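Local coordinates for uncharacterized protein YPL067C (Saccharomyces cerevisiae, PDB 5KCI), which is of unknown function, a cytoplasmic yeast protein of the DUF3605 family that holds a zinc ion in the crystal and may be connected with amyloid toxicity, at residues E181-K184 / T185-D189; D188-S192 / H193-P197. All coordinates share one frame; numbering follows the deposited sequence.

Contact 1 of 2, residues E181-K184 / T185-D189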
ATOM      1  N   GLU A 181       4.740  -6.890 -20.217  1.00 50.68           N
ATOM      2  CA  GLU A 181       5.608  -7.955 -19.720  1.00 62.97           C
ATOM      3  C   GLU A 181       6.733  -7.404 -18.855  1.00 48.47           C
ATOM      4  O   GLU A 181       7.119  -8.034 -17.861  1.00 50.70           O
ATOM      5  CB  GLU A 181       6.187  -8.756 -20.888  1.00 87.52           C
ATOM      6  CG  GLU A 181       7.123  -9.877 -20.448  1.00107.65           C
ATOM      7  CD  GLU A 181       7.711 -10.648 -21.619  1.00127.30           C
ATOM      8  OE1 GLU A 181       7.385 -10.318 -22.779  1.00130.38           O
ATOM      9  OE2 GLU A 181       8.503 -11.585 -21.377  1.00135.52           O
ATOM     10  N   GLN A 182       7.287  -6.240 -19.221  1.00 49.63           N
ATOM     11  CA  GLN A 182       8.311  -5.611 -18.388  1.00 42.80           C
ATOM     12  C   GLN A 182       7.731  -5.151 -17.054  1.00 38.36           C
ATOM     13  O   GLN A 182       8.426  -5.177 -16.027  1.00 32.16           O
ATOM     14  CB  GLN A 182       8.939  -4.410 -19.093  1.00 43.88           C
ATOM     15  CG  GLN A 182       9.797  -4.771 -20.309  1.00 47.02           C
ATOM     16  CD  GLN A 182      10.230  -3.540 -21.093  1.00 55.24           C
ATOM     17  OE1 GLN A 182       9.432  -2.638 -21.336  1.00 48.71           O
ATOM     18  NE2 GLN A 182      11.497  -3.509 -21.502  1.00 65.61           N
ATOM     19  N   VAL A 183       6.478  -4.689 -17.050  1.00 38.66           N
ATOM     20  CA  VAL A 183       5.852  -4.325 -15.775  1.00 32.01           C
ATOM     21  C   VAL A 183       5.722  -5.557 -14.898  1.00 46.52           C
ATOM     22  O   VAL A 183       6.005  -5.520 -13.686  1.00 38.36           O
ATOM     23  CB  VAL A 183       4.475  -3.674 -16.007  1.00 33.62           C
ATOM     24  CG1 VAL A 183       3.796  -3.336 -14.677  1.00 31.51           C
ATOM     25  CG2 VAL A 183       4.608  -2.452 -16.875  1.00 29.78           C
ATOM     26  N   LYS A 184       5.232  -6.658 -15.486  1.00 45.00           N
ATOM     27  CA  LYS A 184       5.098  -7.887 -14.711  1.00 58.10           C
ATOM     28  C   LYS A 184       6.436  -8.270 -14.106  1.00 43.89           C
ATOM     29  O   LYS A 184       6.528  -8.565 -12.909  1.00 43.99           O
ATOM     30  CB  LYS A 184       4.551  -9.025 -15.576  1.00 81.90           C
ATOM     31  CG  LYS A 184       4.373 -10.332 -14.800  1.00100.11           C
ATOM     32  CD  LYS A 184       3.429 -11.297 -15.499  1.00107.53           C
ATOM     33  CE  LYS A 184       3.070 -12.475 -14.605  1.00117.93           C
ATOM     34  NZ  LYS A 184       4.267 -13.238 -14.160  1.00126.70           N
ATOM     35  N   THR A 185       7.494  -8.235 -14.924  1.00 43.64           N
ATOM     36  CA  THR A 185       8.831  -8.588 -14.458  1.00 48.92           C
ATOM     37  C   THR A 185       9.251  -7.727 -13.282  1.00 44.17           C
ATOM     38  O   THR A 185       9.683  -8.242 -12.242  1.00 50.86           O
ATOM     39  CB  THR A 185       9.834  -8.451 -15.613  1.00 57.89           C
ATOM     40  OG1 THR A 185       9.558  -9.451 -16.590  1.00 58.29           O
ATOM     41  CG2 THR A 185      11.281  -8.602 -15.137  1.00 56.80           C
ATOM     42  N   THR A 186       9.131  -6.401 -13.418  1.00 48.81           N
ATOM     43  CA  THR A 186       9.601  -5.518 -12.352  1.00 51.61           C
ATOM     44  C   THR A 186       8.787  -5.704 -11.072  1.00 44.25           C
ATOM     45  O   THR A 186       9.338  -5.751  -9.964  1.00 40.06           O
ATOM     46  CB  THR A 186       9.544  -4.063 -12.820  1.00 65.69           C
ATOM     47  OG1 THR A 186      10.171  -3.946 -14.103  1.00 63.70           O
ATOM     48  CG2 THR A 186      10.250  -3.152 -11.819  1.00 74.40           C
ATOM     49  N   VAL A 187       7.472  -5.823 -11.193  1.00 40.59           N
ATOM     50  CA  VAL A 187       6.651  -5.944  -9.994  1.00 34.80           C
ATOM     51  C   VAL A 187       6.918  -7.273  -9.303  1.00 40.61           C
ATOM     52  O   VAL A 187       7.001  -7.344  -8.069  1.00 39.36           O
ATOM     53  CB  VAL A 187       5.172  -5.753 -10.365  1.00 32.96           C
ATOM     54  CG1 VAL A 187       4.256  -6.088  -9.184  1.00 41.16           C
ATOM     55  CG2 VAL A 187       4.964  -4.324 -10.871  1.00 31.61           C
ATOM     56  N   ASP A 188       7.068  -8.350 -10.080  1.00 45.21           N
ATOM     57  CA  ASP A 188       7.447  -9.631  -9.487  1.00 47.82           C
ATOM     58  C   ASP A 188       8.770  -9.493  -8.744  1.00 43.55           C
ATOM     59  O   ASP A 188       8.937 -10.022  -7.639  1.00 45.48           O
ATOM     60  CB  ASP A 188       7.540 -10.719 -10.577  1.00 49.44           C
ATOM     61  CG  ASP A 188       6.163 -11.203 -11.068  1.00 51.30           C
ATOM     62  OD1 ASP A 188       5.130 -10.827 -10.483  1.00 50.98           O
ATOM     63  OD2 ASP A 188       6.098 -11.984 -12.035  1.00 55.93           O
ATOM     64  N   ASP A 189       9.707  -8.745  -9.326  1.00 55.26           N
ATOM     65  CA  ASP A 189      10.986  -8.479  -8.673  1.00 55.87           C
ATOM     66  C   ASP A 189      10.787  -7.791  -7.324  1.00 48.04           C
ATOM     67  O   ASP A 189      11.308  -8.235  -6.289  1.00 46.11           O
ATOM     68  CB  ASP A 189      11.840  -7.614  -9.613  1.00 54.21           C
ATOM     69  CG  ASP A 189      13.316  -7.850  -9.438  1.00 55.09           C
ATOM     70  OD1 ASP A 189      13.716  -9.026  -9.366  1.00 59.82           O
ATOM     71  OD2 ASP A 189      14.075  -6.863  -9.369  1.00 59.22           O
TER
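Val183 and Val187 stand side by side on the inner face of helix 180-193, one turn apart in an amphipathic alpha-helix whose other faces carry threonines and charged groups. This is the tight part of the contact. Val183 CG1 meets Val187 CG2 at 4.1 Å, and both side chains pack against Val103 of strand 102-109 and against Phe173, so the helix lies on the sheet through this pair. With Val187 CG1 anti to its own N (chi1 171°), CG2 falls back beside the N and drops to 3.2 Å from Val183 O, close by the backbone bond from Val187 N to that oxygen.

Two threonines turn their hydroxyls back onto the preceding turn. Glu181 O is held at once by Thr185 N and by Thr185 OG1, the latter at 3.1 Å, and the two donors come from opposite faces of the carbonyl plane. Gln182 O repeats the pattern: Thr186 OG1 approaches at 2.9 Å from one face while Thr186 N comes from the other. Each hydroxyl thus shares an oxygen that the helix already uses, and the extra bond fixes the rotation of the threonine. Gln182 itself turns its OE1 to the backbone N of Ser179, just ahead of the helix's first turn.

Looser by contrast is the exposed side, where Lys184 and Asp188 form a salt bridge across one turn. The lysine chain runs extended as far as CE and bends only at its last torsion (chi4 -58°), which brings the ammonium round to the carboxylate. CG of the lysine also passes Asp188 OD2 at 3.7 Å. Asp188 OD2 receives Lys184 NZ at 3.1 Å on its syn lone pair, the side that faces OD1.

Contact 2 of 2, residues D188-S192 / H193-P197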
ATOM      1  N   ASP A 188       7.068  -8.350 -10.080  1.00 45.21           N
ATOM      2  CA  ASP A 188       7.447  -9.631  -9.487  1.00 47.82           C
ATOM      3  C   ASP A 188       8.770  -9.493  -8.744  1.00 43.55           C
ATOM      4  O   ASP A 188       8.937 -10.022  -7.639  1.00 45.48           O
ATOM      5  CB  ASP A 188       7.540 -10.719 -10.577  1.00 49.44           C
ATOM      6  CG  ASP A 188       6.163 -11.203 -11.068  1.00 51.30           C
ATOM      7  OD1 ASP A 188       5.130 -10.827 -10.483  1.00 50.98           O
ATOM      8  OD2 ASP A 188       6.098 -11.984 -12.035  1.00 55.93           O
ATOM      9  N   ASP A 189       9.707  -8.745  -9.326  1.00 55.26           N
ATOM     10  CA  ASP A 189      10.986  -8.479  -8.673  1.00 55.87           C
ATOM     11  C   ASP A 189      10.787  -7.791  -7.324  1.00 48.04           C
ATOM     12  O   ASP A 189      11.308  -8.235  -6.289  1.00 46.11           O
ATOM     13  CB  ASP A 189      11.840  -7.614  -9.613  1.00 54.21           C
ATOM     14  CG  ASP A 189      13.316  -7.850  -9.438  1.00 55.09           C
ATOM     15  OD1 ASP A 189      13.716  -9.026  -9.366  1.00 59.82           O
ATOM     16  OD2 ASP A 189      14.075  -6.863  -9.369  1.00 59.22           O
ATOM     17  N   ILE A 190      10.007  -6.710  -7.316  1.00 45.38           N
ATOM     18  CA  ILE A 190       9.753  -5.963  -6.086  1.00 42.01           C
ATOM     19  C   ILE A 190       9.140  -6.860  -5.028  1.00 38.46           C
ATOM     20  O   ILE A 190       9.552  -6.853  -3.863  1.00 42.78           O
ATOM     21  CB  ILE A 190       8.847  -4.758  -6.381  1.00 48.34           C
ATOM     22  CG1 ILE A 190       9.618  -3.722  -7.169  1.00 48.37           C
ATOM     23  CG2 ILE A 190       8.296  -4.164  -5.093  1.00 53.86           C
ATOM     24  CD1 ILE A 190       8.752  -2.771  -7.932  1.00 44.44           C
ATOM     25  N   LEU A 191       8.097  -7.599  -5.399  1.00 45.11           N
ATOM     26  CA  LEU A 191       7.391  -8.425  -4.430  1.00 47.05           C
ATOM     27  C   LEU A 191       8.258  -9.571  -3.919  1.00 50.61           C
ATOM     28  O   LEU A 191       8.110  -9.992  -2.766  1.00 42.29           O
ATOM     29  CB  LEU A 191       6.114  -8.972  -5.059  1.00 43.13           C
ATOM     30  CG  LEU A 191       5.094  -7.927  -5.515  1.00 41.29           C
ATOM     31  CD1 LEU A 191       3.965  -8.599  -6.278  1.00 46.65           C
ATOM     32  CD2 LEU A 191       4.556  -7.157  -4.318  1.00 35.29           C
ATOM     33  N   SER A 192       9.143 -10.097  -4.768  1.00 52.93           N
ATOM     34  CA  SER A 192      10.019 -11.188  -4.361  1.00 53.60           C
ATOM     35  C   SER A 192      11.086 -10.693  -3.399  1.00 40.55           C
ATOM     36  O   SER A 192      11.312 -11.301  -2.352  1.00 42.65           O
ATOM     37  CB  SER A 192      10.664 -11.828  -5.594  1.00 53.80           C
ATOM     38  OG  SER A 192      11.701 -12.705  -5.210  1.00 63.91           O
ATOM     39  N   HIS A 193      11.749  -9.585  -3.740  1.00 40.46           N
ATOM     40  CA  HIS A 193      12.780  -9.015  -2.879  1.00 45.96           C
ATOM     41  C   HIS A 193      12.198  -8.293  -1.665  1.00 38.53           C
ATOM     42  O   HIS A 193      12.813  -8.304  -0.596  1.00 40.75           O
ATOM     43  CB  HIS A 193      13.646  -8.036  -3.672  1.00 66.31           C
ATOM     44  CG  HIS A 193      14.453  -8.680  -4.751  1.00 86.27           C
ATOM     45  ND1 HIS A 193      15.315  -9.729  -4.509  1.00 88.29           N
ATOM     46  CD2 HIS A 193      14.541  -8.419  -6.076  1.00 95.12           C
ATOM     47  CE1 HIS A 193      15.895 -10.088  -5.640  1.00 92.39           C
ATOM     48  NE2 HIS A 193      15.442  -9.309  -6.605  1.00 97.01           N
ATOM     49  N   GLY A 194      11.042  -7.654  -1.817  1.00 36.82           N
ATOM     50  CA  GLY A 194      10.509  -6.777  -0.798  1.00 32.02           C
ATOM     51  C   GLY A 194      11.190  -5.419  -0.801  1.00 31.64           C
ATOM     52  O   GLY A 194      12.171  -5.170  -1.499  1.00 39.09           O
ATOM     53  N   PHE A 195      10.667  -4.528   0.026  1.00 30.57           N
ATOM     54  CA  PHE A 195      11.330  -3.256   0.219  1.00 24.05           C
ATOM     55  C   PHE A 195      12.441  -3.385   1.262  1.00 31.34           C
ATOM     56  O   PHE A 195      12.404  -4.245   2.137  1.00 32.64           O
ATOM     57  CB  PHE A 195      10.328  -2.203   0.655  1.00 29.66           C
ATOM     58  CG  PHE A 195       9.374  -1.774  -0.430  1.00 32.88           C
ATOM     59  CD1 PHE A 195       9.778  -1.711  -1.765  1.00 29.62           C
ATOM     60  CD2 PHE A 195       8.079  -1.411  -0.119  1.00 40.26           C
ATOM     61  CE1 PHE A 195       8.894  -1.285  -2.751  1.00 32.16           C
ATOM     62  CE2 PHE A 195       7.198  -0.998  -1.097  1.00 42.07           C
ATOM     63  CZ  PHE A 195       7.599  -0.934  -2.412  1.00 31.05           C
ATOM     64  N   GLU A 196      13.432  -2.488   1.163  1.00 27.65           N
ATOM     65  CA  GLU A 196      14.557  -2.448   2.086  1.00 39.40           C
ATOM     66  C   GLU A 196      14.236  -1.566   3.293  1.00 29.53           C
ATOM     67  O   GLU A 196      13.564  -0.538   3.152  1.00 27.05           O
ATOM     68  CB  GLU A 196      15.797  -1.901   1.392  1.00 69.87           C
ATOM     69  CG  GLU A 196      16.271  -2.731   0.218  1.00 99.30           C
ATOM     70  CD  GLU A 196      17.578  -2.219  -0.358  1.00119.76           C
ATOM     71  OE1 GLU A 196      17.998  -1.103   0.011  1.00137.16           O
ATOM     72  OE2 GLU A 196      18.187  -2.935  -1.178  1.00116.25           O
ATOM     73  N   PRO A 197      14.719  -1.941   4.471  1.00 31.99           N
ATOM     74  CA  PRO A 197      14.363  -1.193   5.685  1.00 38.37           C
ATOM     75  C   PRO A 197      15.078   0.144   5.744  1.00 40.16           C
ATOM     76  O   PRO A 197      16.058   0.397   5.040  1.00 30.81           O
ATOM     77  CB  PRO A 197      14.822  -2.113   6.827  1.00 48.47           C
ATOM     78  CG  PRO A 197      15.903  -2.934   6.233  1.00 51.46           C
ATOM     79  CD  PRO A 197      15.494  -3.151   4.782  1.00 39.58           C
TER
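Gly194 N gives its hydrogen to Ile190 O at 2.7 Å, a short bond, but bent, with an N-H...O angle of 141°. One residue earlier the geometry is straighter: His193 N meets Asp189 O at 2.9 Å, close to linear. This is the last turn of the helix, which is terminated by a glycine, Gly194, just past its last residue His193. Gly194 leaves helical geometry with a positive phi, a conformation that glycine takes easily, and the chain then turns off toward Phe195. There Phe195 CE1 touches Ile190 CG2 at 3.8 Å, while the ring also packs on Val89 of strand 87-91.

On the outer face Asp189 CG points roughly away from its own N (chi1 -150°), which brings the carboxylate to the imidazole of His193 in the next turn. The two planes are almost perpendicular, 84° apart, and Asp189 OD2 lies in the ring plane at its edge, 3.7 Å from His193 CD2. Asp189 OD1 is nearer, at 3.3 Å from His193 NE2. Were Asp189 an alanine, this edge of the imidazole would probably lose its carboxylate neighbour and the ring be freer to turn. His193 CD2 also sits 3.2 Å from Asp189 O.

In the fold
Contacts 1 and 2 are successive pieces of one helix, 180-193: their centres lie about 11 Å apart, and Asp188 and Asp189 belong to both. Of the two shared residues, Asp188 works in contact 1 and Asp189 in contact 2. Contact 1 covers the early turns and meets strand 102-109; contact 2 takes the helix to its end and leads into the loop, meeting the edge strand 87-91 through Leu191 and Phe195. A bound zinc ion lies nearer the C-terminal end of the helix, about 6 Å from Gly194 against about 14 Å from the side chain of Val187.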